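Local coordinates for protein PTS system, lactose-specific IIBC components (Streptococcus pneumoniae, PDB 3NBM) that probably passes a phosphoryl group from the IIA component to lactose during uptake, as the IIB domain of a phosphoenolpyruvate-dependent sugar phosphotransferase system, at residues Met87-Ile90 and His91-Ser95. Numbering follows the deposited sequence.
Sequences MEYI and HLTKS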
loop_
_atom_site.group_PDB
_atom_site.type_symbol
_atom_site.label_atom_id
_atom_site.label_comp_id
_atom_site.label_asym_id
_atom_site.label_seq_id
_atom_site.Cartn_x
_atom_site.Cartn_y
_atom_site.Cartn_z
HETATM N N MSE A 87 -15.014 0.957 2.726
HETATM C CA MSE A 87 -15.273 0.098 3.879
HETATM C C MSE A 87 -14.138 -0.915 4.088
HETATM O O MSE A 87 -13.656 -1.114 5.213
HETATM C CB MSE A 87 -16.646 -0.559 3.723
HETATM C CG MSE A 87 -17.806 0.444 3.724
HETATM SE SE MSE A 87 -18.030 1.338 5.439
HETATM C CE MSE A 87 -18.872 -0.133 6.356
ATOM N N GLU A 88 -13.691 -1.524 2.996
ATOM C CA GLU A 88 -12.533 -2.413 2.972
ATOM C C GLU A 88 -11.317 -1.752 3.621
ATOM O O GLU A 88 -10.679 -2.301 4.522
ATOM C CB GLU A 88 -12.235 -2.758 1.491
ATOM C CG GLU A 88 -10.935 -3.486 1.212
ATOM C CD GLU A 88 -10.592 -3.577 -0.271
ATOM O OE1 GLU A 88 -10.935 -2.641 -1.056
ATOM O OE2 GLU A 88 -9.968 -4.602 -0.638
ATOM N N TYR A 89 -10.974 -0.573 3.137
ATOM C CA TYR A 89 -9.785 0.118 3.577
ATOM C C TYR A 89 -9.862 0.468 5.066
ATOM O O TYR A 89 -8.916 0.256 5.834
ATOM C CB TYR A 89 -9.587 1.369 2.722
ATOM C CG TYR A 89 -8.363 2.157 3.066
ATOM C CD1 TYR A 89 -7.161 1.881 2.439
ATOM C CD2 TYR A 89 -8.380 3.188 4.005
ATOM C CE1 TYR A 89 -6.033 2.590 2.718
ATOM C CE2 TYR A 89 -7.239 3.893 4.303
ATOM C CZ TYR A 89 -6.071 3.596 3.633
ATOM O OH TYR A 89 -4.907 4.302 3.884
ATOM N N ILE A 90 -10.995 1.040 5.483
ATOM C CA ILE A 90 -11.137 1.455 6.871
ATOM C C ILE A 90 -11.041 0.241 7.799
ATOM O O ILE A 90 -10.379 0.302 8.824
ATOM C CB ILE A 90 -12.419 2.298 7.082
ATOM C CG1 ILE A 90 -12.274 3.639 6.343
ATOM C CG2 ILE A 90 -12.704 2.468 8.578
ATOM C CD1 ILE A 90 -11.139 4.556 6.805
ATOM N N HIS A 91 -11.643 -0.877 7.425
ATOM C CA HIS A 91 -11.483 -2.087 8.228
ATOM C C HIS A 91 -10.033 -2.501 8.383
ATOM O O HIS A 91 -9.591 -2.866 9.458
ATOM C CB HIS A 91 -12.285 -3.263 7.660
ATOM C CG HIS A 91 -13.743 -3.177 7.951
ATOM N ND1 HIS A 91 -14.715 -3.561 7.051
ATOM C CD2 HIS A 91 -14.398 -2.724 9.042
ATOM C CE1 HIS A 91 -15.906 -3.361 7.586
ATOM N NE2 HIS A 91 -15.740 -2.851 8.790
ATOM N N LEU A 92 -9.261 -2.439 7.309
ATOM C CA LEU A 92 -7.833 -2.729 7.433
ATOM C C LEU A 92 -7.079 -1.781 8.360
ATOM O O LEU A 92 -6.189 -2.220 9.092
ATOM C CB LEU A 92 -7.139 -2.703 6.057
ATOM C CG LEU A 92 -7.598 -3.705 4.979
ATOM C CD1 LEU A 92 -6.927 -3.387 3.670
ATOM C CD2 LEU A 92 -7.355 -5.142 5.374
ATOM N N THR A 93 -7.431 -0.499 8.353
ATOM C CA THR A 93 -6.722 0.454 9.203
ATOM C C THR A 93 -6.907 0.173 10.689
ATOM O O THR A 93 -6.082 0.589 11.503
ATOM C CB THR A 93 -7.145 1.917 8.937
ATOM O OG1 THR A 93 -8.514 2.161 9.324
ATOM C CG2 THR A 93 -6.919 2.297 7.482
ATOM N N LYS A 94 -7.989 -0.530 11.027
ATOM C CA LYS A 94 -8.330 -0.852 12.405
ATOM C C LYS A 94 -7.822 -2.199 12.868
ATOM O O LYS A 94 -8.028 -2.552 14.012
ATOM C CB LYS A 94 -9.844 -0.752 12.591
ATOM C CG LYS A 94 -10.342 0.681 12.476
ATOM C CD LYS A 94 -9.725 1.602 13.544
ATOM C CE LYS A 94 -8.464 2.358 13.099
ATOM N NZ LYS A 94 -8.342 3.676 13.791
ATOM N N SER A 95 -7.153 -2.948 11.997
ATOM C CA SER A 95 -6.698 -4.284 12.344
ATOM C C SER A 95 -5.322 -4.573 11.788
ATOM O O SER A 95 -5.205 -4.926 10.609
ATOM C CB SER A 95 -7.676 -5.345 11.848
ATOM O OG SER A 95 -7.152 -6.654 12.103
#
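T93 touches both Y89 and I90, one turn back in the short helix 86-93, close to where that helix ends. The helix follows the edge strand 80-83 of the four-stranded parallel sheet in this alpha/beta IIB domain. The two branches of T93 do different work. CG2 approaches the Y89 ring obliquely, 3.6 Å from CE2, with the two side chains crossing at about a right angle. OG1 sits between the backbone N and the carbonyl carbon (chi1 67°). From there it donates a hydrogen bond to I90 O, with 2.7 Å between OG1 and O, in the carbonyl plane and on a lone pair. I90 O also receives a weak bond from K94 N, so the hydroxyl adds a second, shorter grip on this oxygen as the helix runs out. Earlier in the helix the backbone bonds run from i+4 to i. H91 N meets M87 O at 3.0 Å with an N-H...O angle of 167°, and L92 N to E88 O spans 3.1 Å. T93 N binds Y89 O.

Y89 is buried. With CG anti to the backbone N (chi1 -179°), its side chain extends toward helix 18-33, where OH is hydrogen-bonded to T18 O. The Y89 side chain also touches A60, P61, T84 and L22. The L92 side chain touches L22 too, and also F102 of helix 96-105. E88 OE1 bonds back to R85 N. Past the helix end, S95 is the N-cap of helix 96-105, and its OG accepts a hydrogen bond from K98 N.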